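Side-chain contacts in putative hemolysin (Streptococcus mutans UA159, PDB 2RK5), which is of unknown function but is probably a membrane protein of the CorC/HlyC type that may bind flavin adenine dinucleotide, this piece being its transporter-associated domain: residues Y10-T15 with E23-D28; D32-I37 with Y41-G46; T47-E52 with G76-L81. One frame throughout, in Å; residues are numbered along the deposited sequence. Where two conformers were deposited one is given.

Interaction 1: Y10-T15 with E23-D28; sequences YIVLGT and EYFETD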
# COMPACT_ATOMS: atom_id res chain seq x y z
N TYR A 10 -18.66 10.54 -3.97
CA TYR A 10 -17.54 11.45 -3.70
C TYR A 10 -16.21 10.88 -4.17
O TYR A 10 -16.04 9.66 -4.23
CB TYR A 10 -17.44 11.72 -2.19
CG TYR A 10 -18.73 12.19 -1.57
CD1 TYR A 10 -18.95 13.54 -1.32
CD2 TYR A 10 -19.73 11.29 -1.25
CE1 TYR A 10 -20.17 13.97 -0.77
CE2 TYR A 10 -20.93 11.72 -0.69
CZ TYR A 10 -21.14 13.06 -0.46
OH TYR A 10 -22.34 13.51 0.09
N ILE A 11 -15.29 11.77 -4.52
CA ILE A 11 -13.88 11.40 -4.69
C ILE A 11 -13.11 12.01 -3.54
O ILE A 11 -13.25 13.20 -3.25
CB ILE A 11 -13.29 11.85 -6.05
CG1 ILE A 11 -14.08 11.21 -7.20
CG2 ILE A 11 -11.83 11.47 -6.17
CD1 ILE A 11 -13.91 9.73 -7.34
N VAL A 12 -12.34 11.17 -2.85
CA VAL A 12 -11.45 11.63 -1.78
C VAL A 12 -10.00 11.30 -2.09
O VAL A 12 -9.72 10.25 -2.65
CB VAL A 12 -11.80 11.06 -0.36
CG1 VAL A 12 -13.25 11.40 -0.04
CG2 VAL A 12 -11.51 9.60 -0.24
N LEU A 13 -9.11 12.20 -1.66
CA LEU A 13 -7.69 11.94 -1.70
C LEU A 13 -7.34 10.86 -0.68
O LEU A 13 -7.82 10.89 0.46
CB LEU A 13 -6.89 13.20 -1.42
CG LEU A 13 -7.18 14.35 -2.39
CD1 LEU A 13 -6.19 15.46 -2.08
CD2 LEU A 13 -7.11 13.92 -3.86
N GLY A 14 -6.50 9.92 -1.09
CA GLY A 14 -6.09 8.84 -0.20
C GLY A 14 -5.40 9.34 1.05
O GLY A 14 -5.39 8.69 2.09
N THR A 15 -4.76 10.49 0.92
CA THR A 15 -4.01 11.11 2.03
C THR A 15 -4.93 11.81 3.03
O THR A 15 -4.48 12.27 4.07
CB THR A 15 -2.95 12.12 1.52
OG1 THR A 15 -3.59 13.01 0.61
CG2 THR A 15 -1.83 11.37 0.83
N GLU A 23 -15.02 13.56 10.05
CA GLU A 23 -15.69 14.84 10.25
C GLU A 23 -16.59 15.17 9.04
O GLU A 23 -17.75 15.57 9.20
CB GLU A 23 -14.68 15.96 10.53
CG GLU A 23 -15.30 17.32 10.78
CD GLU A 23 -14.24 18.42 10.92
OE1 GLU A 23 -13.43 18.59 9.98
OE2 GLU A 23 -14.23 19.12 11.97
N TYR A 24 -16.06 14.94 7.83
CA TYR A 24 -16.78 15.24 6.61
C TYR A 24 -18.01 14.36 6.41
O TYR A 24 -19.11 14.82 6.05
CB TYR A 24 -15.82 15.08 5.41
CG TYR A 24 -16.40 15.54 4.09
CD1 TYR A 24 -16.21 16.82 3.63
CD2 TYR A 24 -17.15 14.67 3.31
CE1 TYR A 24 -16.75 17.23 2.42
CE2 TYR A 24 -17.72 15.08 2.11
CZ TYR A 24 -17.51 16.35 1.67
OH TYR A 24 -18.09 16.73 0.47
N PHE A 25 -17.81 13.06 6.64
CA PHE A 25 -18.85 12.06 6.39
C PHE A 25 -19.68 11.68 7.59
O PHE A 25 -20.63 10.92 7.45
CB PHE A 25 -18.22 10.80 5.74
CG PHE A 25 -17.73 11.03 4.34
CD1 PHE A 25 -18.63 11.09 3.29
CD2 PHE A 25 -16.39 11.22 4.07
CE1 PHE A 25 -18.19 11.30 2.01
CE2 PHE A 25 -15.97 11.48 2.79
CZ PHE A 25 -16.87 11.51 1.77
N GLU A 26 -19.36 12.26 8.75
CA GLU A 26 -20.12 12.00 9.99
C GLU A 26 -20.04 10.53 10.37
O GLU A 26 -21.03 9.90 10.77
CB GLU A 26 -21.57 12.52 9.92
CG GLU A 26 -21.61 14.00 9.52
CD GLU A 26 -22.97 14.69 9.67
OE1 GLU A 26 -23.98 14.05 9.99
OE2 GLU A 26 -23.00 15.93 9.47
N THR A 27 -18.83 9.99 10.26
CA THR A 27 -18.59 8.60 10.57
C THR A 27 -17.53 8.49 11.68
O THR A 27 -17.06 9.52 12.22
CB THR A 27 -18.11 7.85 9.29
OG1 THR A 27 -17.03 8.58 8.70
CG2 THR A 27 -19.24 7.78 8.27
N ASP A 28 -17.22 7.24 12.04
CA ASP A 28 -16.28 6.93 13.13
C ASP A 28 -15.36 5.76 12.75
O ASP A 28 -15.11 4.86 13.55
CB ASP A 28 -17.06 6.62 14.44
CG ASP A 28 -17.86 5.28 14.38
OD1 ASP A 28 -17.95 4.63 13.30
OD2 ASP A 28 -18.40 4.87 15.44
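The ring of Tyr10 offers one face to the edges of two aromatic side chains from the end of helix 18-25. Phe25 makes the more direct of the two approaches. Its CE1 lies 3.6 Å from Tyr10 CD2, displaced toward the rim of the tyrosine ring, and CZ follows, 3.9 Å from Tyr10 CG. The ring planes stand at 89°, an edge-to-face (T-shaped) pair with centroids 5.0 Å apart. Tyr24 meets the other half of the ring: its OH comes within 3.7 Å of Tyr10 CE1, and its CE2 lies 3.9 Å from the same atom. Here the planes are at 85°, but the centroids are 5.9 Å apart, so the edge-to-face pair is offset.

In this three-ring cluster the contact between strand and helix is made by apolar and aromatic groups; polar bonds follow only past the helix end, from Glu26 O to Lys64 NZ and from Asp28 OD1 to Ser61 OG. Strand 9-13 runs between strands 2-6 and 77-85, and Tyr10 and Val12, two residues apart, both direct their CB toward the helix, while Ile11 between them turns to the other face of the sheet. Val12 extends the apolar surface by setting CG1 3.9 Å from Phe25 CE2, again at the edge of the phenyl ring.

The two neighbouring helix residues reach the strand by different torsions. With CG of Tyr24 opposite the backbone N (chi1 -173°) and that of Phe25 opposite the carbonyl carbon, Tyr24 turns an edge to the Phe25 face, with CD2 above its centre. Phe25 also meets the ring of Phe21 one turn earlier, which carries the aromatic surface back along the helix, whereas Tyr24 lies at the exposed border and touches Ser2 and Met16.

Interaction 2: D32-I37 with Y41-G46; sequences DNVDTI and YLTGVG
The backbones of Ile37 and Tyr41 are joined by one helical turn, Tyr41 N donating to Ile37 O over 2.9 Å with an N-H...O angle of 163°, while the loop before the helix runs back past its side and brings Val34 near Thr43. Tyr41 CB packs against the oxygen of Ile37, CB to O at 3.4 Å. Val34 and Thr43 pass alongside one another, pointing opposite ways: Val34 CG2 is flanked by Thr43 CG2 at 3.7 Å and by Thr43 OG1 at 3.8 Å. In Thr43 the hydroxyl stands between the backbone N and the carbonyl carbon (chi1 61°), from where OG1 hydrogen-bonds back to Gly39 O and Phe40 O. Thr36 is the N-cap of helix 37-45, its OG1 accepting from Gly39 N. The Tyr41 ring lies against the sheet, on Val78, Leu81 and Leu68, and its OH bonds to Glu55 O. Asp75 of the second subunit bonds to Thr36 OG1 and Asp35 N, placing the start of the helix at the dimer interface. Because the Thr43 hydroxyl is engaged by its own helix, the lateral contact asks for no polar partner from Val34.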
# COMPACT_ATOMS: atom_id res chain seq x y z
N ASP A 32 -6.30 -0.01 13.70
CA ASP A 32 -4.98 0.03 14.29
C ASP A 32 -3.92 0.33 13.25
O ASP A 32 -3.95 -0.22 12.16
CB ASP A 32 -4.68 -1.32 14.96
CG ASP A 32 -5.40 -1.50 16.32
OD1 ASP A 32 -5.96 -0.54 16.88
OD2 ASP A 32 -5.34 -2.63 16.85
N ASN A 33 -2.98 1.20 13.59
CA ASN A 33 -1.83 1.51 12.71
C ASN A 33 -2.24 2.14 11.39
O ASN A 33 -1.54 2.00 10.38
CB ASN A 33 -0.95 0.26 12.46
CG ASN A 33 0.47 0.61 11.94
OD1 ASN A 33 0.94 1.73 12.10
ND2 ASN A 33 1.17 -0.37 11.34
N VAL A 34 -3.37 2.85 11.42
CA VAL A 34 -3.85 3.60 10.29
C VAL A 34 -4.14 5.06 10.62
O VAL A 34 -4.77 5.34 11.64
CB VAL A 34 -5.16 2.91 9.75
CG1 VAL A 34 -5.94 3.80 8.79
CG2 VAL A 34 -4.76 1.59 9.12
N ASP A 35 -3.71 5.94 9.72
CA ASP A 35 -3.96 7.37 9.85
C ASP A 35 -4.81 7.98 8.78
O ASP A 35 -5.40 9.04 9.02
CB ASP A 35 -2.61 8.09 9.93
CG ASP A 35 -1.86 7.72 11.20
OD1 ASP A 35 -2.44 7.88 12.30
OD2 ASP A 35 -0.73 7.27 11.08
N THR A 36 -4.83 7.37 7.59
CA THR A 36 -5.54 7.98 6.46
C THR A 36 -6.56 7.04 5.87
O THR A 36 -6.59 5.85 6.16
CB THR A 36 -4.57 8.34 5.29
OG1 THR A 36 -4.01 7.16 4.71
CG2 THR A 36 -3.46 9.23 5.77
N ILE A 37 -7.46 7.59 5.06
CA ILE A 37 -8.50 6.81 4.42
C ILE A 37 -7.89 5.75 3.49
O ILE A 37 -8.40 4.62 3.45
CB ILE A 37 -9.54 7.70 3.73
CG1 ILE A 37 -10.78 6.87 3.34
CG2 ILE A 37 -8.94 8.51 2.58
CD1 ILE A 37 -11.47 6.19 4.51
N TYR A 41 -8.59 1.77 3.89
CA TYR A 41 -9.08 0.98 2.76
C TYR A 41 -8.12 -0.17 2.47
O TYR A 41 -8.54 -1.34 2.33
CB TYR A 41 -9.21 1.87 1.55
CG TYR A 41 -9.35 1.16 0.26
CD1 TYR A 41 -10.60 0.76 -0.23
CD2 TYR A 41 -8.24 0.96 -0.56
CE1 TYR A 41 -10.73 0.13 -1.47
CE2 TYR A 41 -8.37 0.30 -1.78
CZ TYR A 41 -9.61 -0.08 -2.26
OH TYR A 41 -9.69 -0.68 -3.49
N LEU A 42 -6.83 0.12 2.41
CA LEU A 42 -5.85 -0.93 2.04
C LEU A 42 -5.76 -2.04 3.09
O LEU A 42 -5.64 -3.25 2.77
CB LEU A 42 -4.45 -0.36 1.80
CG LEU A 42 -4.33 0.49 0.52
CD1 LEU A 42 -2.96 1.19 0.49
CD2 LEU A 42 -4.53 -0.36 -0.75
N THR A 43 -5.81 -1.64 4.36
CA THR A 43 -5.79 -2.64 5.45
C THR A 43 -7.08 -3.46 5.45
O THR A 43 -7.06 -4.66 5.79
CB THR A 43 -5.54 -1.98 6.80
OG1 THR A 43 -6.58 -1.08 7.06
CG2 THR A 43 -4.30 -1.21 6.79
N GLY A 44 -8.19 -2.84 5.04
CA GLY A 44 -9.48 -3.55 4.91
C GLY A 44 -9.57 -4.54 3.77
O GLY A 44 -10.12 -5.62 3.92
N VAL A 45 -9.09 -4.17 2.58
CA VAL A 45 -9.09 -5.11 1.43
C VAL A 45 -7.91 -6.11 1.43
O VAL A 45 -7.98 -7.19 0.84
CB VAL A 45 -9.10 -4.36 0.05
CG1 VAL A 45 -10.32 -3.46 -0.06
CG2 VAL A 45 -7.84 -3.55 -0.17
N GLY A 46 -6.76 -5.69 1.95
CA GLY A 46 -5.59 -6.57 2.05
C GLY A 46 -4.84 -6.87 0.76
O GLY A 46 -4.13 -7.87 0.69

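Interaction 3: T47-E52 with G76-L81; sequences TIPSQE and GRVTKL
Ile48 closes over the backbone of Gly76 with two of its branches. CD1 reaches Gly76 O at 3.3 Å, and CG2 rests 3.7 Å from Gly76 CA. The first torsion (chi1 -56°) sets both branches, CG1 opposite the carbonyl carbon and CG2 opposite the backbone N, over the alpha carbon; chi2 then bends CD1 onto the oxygen. Gly76 has a positive phi of 78°, a value easily adopted by a residue without a side chain, and its bare backbone is the surface on which the isoleucine lies.

One step along, the fit slackens. Pro49 CG and Val78 CG2 are 4.2 Å apart, their side chains crossing at about a right angle, and the pair is closed off by Tyr41 of helix 37-45, which touches both. Gly76 follows strand 64-74 and leads into strand 77-85, the central strand of the five-stranded antiparallel sheet; the loop 47-52, on its way from helix 37-45 to strand 56-61, thus packs where that hairpin turns. Farther along, a classic beta bulge sets Thr79 and Lys80 opposite the single residue Lys72.

Beyond Pro49 the loop parts from the strand. Gln51 and Glu52 are exposed; Ser50 OG bonds to Glu53 N and weakly, at 3.4 Å, to Glu52 OE1, and Ser50 O makes a weak bond to Asn70 ND2. The tight end, by contrast, faces the dimer partner. Ile48 packs on Leu42 of the second subunit, and in the conformer given Arg77 NH2 makes a salt bridge with Asp75 of that subunit.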
# COMPACT_ATOMS: atom_id res chain seq x y z
N THR A 47 -4.93 -5.97 -0.21
CA THR A 47 -4.48 -6.19 -1.60
C THR A 47 -4.18 -4.88 -2.26
O THR A 47 -4.93 -3.98 -2.10
CB THR A 47 -5.62 -6.87 -2.43
OG1 THR A 47 -6.78 -6.03 -2.49
CG2 THR A 47 -6.04 -8.16 -1.77
N ILE A 48 -3.10 -4.75 -3.02
CA ILE A 48 -3.00 -3.58 -3.87
C ILE A 48 -3.96 -3.79 -5.07
O ILE A 48 -3.70 -4.67 -5.90
CB ILE A 48 -1.54 -3.34 -4.36
CG1 ILE A 48 -0.59 -3.23 -3.17
CG2 ILE A 48 -1.46 -2.06 -5.24
CD1 ILE A 48 -1.02 -2.20 -2.08
N PRO A 49 -5.10 -3.05 -5.14
CA PRO A 49 -5.91 -3.13 -6.37
C PRO A 49 -5.23 -2.44 -7.51
O PRO A 49 -4.23 -1.79 -7.29
CB PRO A 49 -7.12 -2.25 -6.05
CG PRO A 49 -6.60 -1.26 -5.09
CD PRO A 49 -5.71 -2.10 -4.19
N SER A 50 -5.86 -2.56 -8.69
CA SER A 50 -5.57 -1.74 -9.86
C SER A 50 -6.88 -1.30 -10.53
O SER A 50 -8.01 -1.72 -10.14
CB SER A 50 -4.74 -2.53 -10.87
OG SER A 50 -5.42 -3.69 -11.31
N GLN A 51 -6.75 -0.45 -11.55
CA GLN A 51 -7.94 -0.06 -12.31
C GLN A 51 -8.58 -1.30 -12.97
O GLN A 51 -9.81 -1.40 -13.06
CB GLN A 51 -7.61 1.02 -13.34
CG GLN A 51 -8.82 1.37 -14.18
CD GLN A 51 -8.75 2.72 -14.84
OE1 GLN A 51 -7.74 3.43 -14.76
NE2 GLN A 51 -9.84 3.09 -15.51
N GLU A 52 -7.76 -2.24 -13.42
CA GLU A 52 -8.27 -3.44 -14.08
C GLU A 52 -8.95 -4.36 -13.07
O GLU A 52 -9.92 -5.04 -13.41
CB GLU A 52 -7.13 -4.21 -14.76
CG GLU A 52 -6.50 -3.48 -15.93
CD GLU A 52 -5.38 -2.51 -15.56
OE1 GLU A 52 -5.13 -2.27 -14.35
OE2 GLU A 52 -4.75 -1.98 -16.51
N GLY A 76 1.71 1.23 -5.90
CA GLY A 76 1.12 0.53 -4.75
C GLY A 76 0.35 1.39 -3.76
O GLY A 76 -0.17 0.90 -2.73
N ARG A 77 0.28 2.69 -4.02
CA ARG A 77 -0.48 3.57 -3.14
C ARG A 77 -1.83 3.84 -3.80
O ARG A 77 -1.88 4.21 -4.96
CB ARG A 77 0.26 4.89 -2.90
CG ARG A 77 -0.17 5.60 -1.61
CD ARG A 77 0.07 4.75 -0.37
NE ARG A 77 -0.64 5.29 0.79
CZ ARG A 77 -0.87 4.65 1.94
NH1 ARG A 77 -0.51 3.38 2.12
NH2 ARG A 77 -1.48 5.28 2.93
N VAL A 78 -2.93 3.65 -3.07
CA VAL A 78 -4.21 4.17 -3.52
C VAL A 78 -4.17 5.65 -3.22
O VAL A 78 -4.18 6.08 -2.06
CB VAL A 78 -5.37 3.51 -2.80
CG1 VAL A 78 -6.68 3.96 -3.43
CG2 VAL A 78 -5.23 1.99 -2.89
N THR A 79 -4.17 6.46 -4.26
CA THR A 79 -4.08 7.92 -4.11
C THR A 79 -5.44 8.64 -4.20
O THR A 79 -5.56 9.79 -3.73
CB THR A 79 -3.12 8.49 -5.13
OG1 THR A 79 -3.61 8.20 -6.43
CG2 THR A 79 -1.75 7.86 -4.96
N LYS A 80 -6.44 8.01 -4.80
CA LYS A 80 -7.81 8.53 -4.86
C LYS A 80 -8.78 7.39 -4.68
O LYS A 80 -8.56 6.30 -5.22
CB LYS A 80 -8.11 9.24 -6.16
CG LYS A 80 -7.35 10.53 -6.37
CD LYS A 80 -7.85 11.35 -7.57
CE LYS A 80 -6.99 12.62 -7.76
NZ LYS A 80 -7.33 13.42 -8.99
N LEU A 81 -9.83 7.66 -3.91
CA LEU A 81 -10.90 6.71 -3.68
C LEU A 81 -12.23 7.32 -4.08
O LEU A 81 -12.47 8.50 -3.86
CB LEU A 81 -10.99 6.35 -2.20
CG LEU A 81 -9.98 5.39 -1.60
CD1 LEU A 81 -10.11 5.43 -0.06
CD2 LEU A 81 -10.24 3.96 -2.09

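How the interactions relate
From the N terminus the three contacts come in series, none nesting in or crossing another. Interaction 1 closes the short link from strand 9-13 to helix 18-25, interaction 2 closes the first turn of helix 37-45 on the loop before it, and interaction 3 spans strands 56-61 and 64-74 to reach strand 77-85. Interactions 1 and 3 share the sheet through neighbouring strands, with Val12 N probably bonded to Leu81 O at 2.9 Å, yet lie on opposite sides of the chain's centre. Interaction 2 touches both: Ile37 packs beside Leu13, and Leu42 on Val78. Interactions 2 and 3 also adjoin the second subunit.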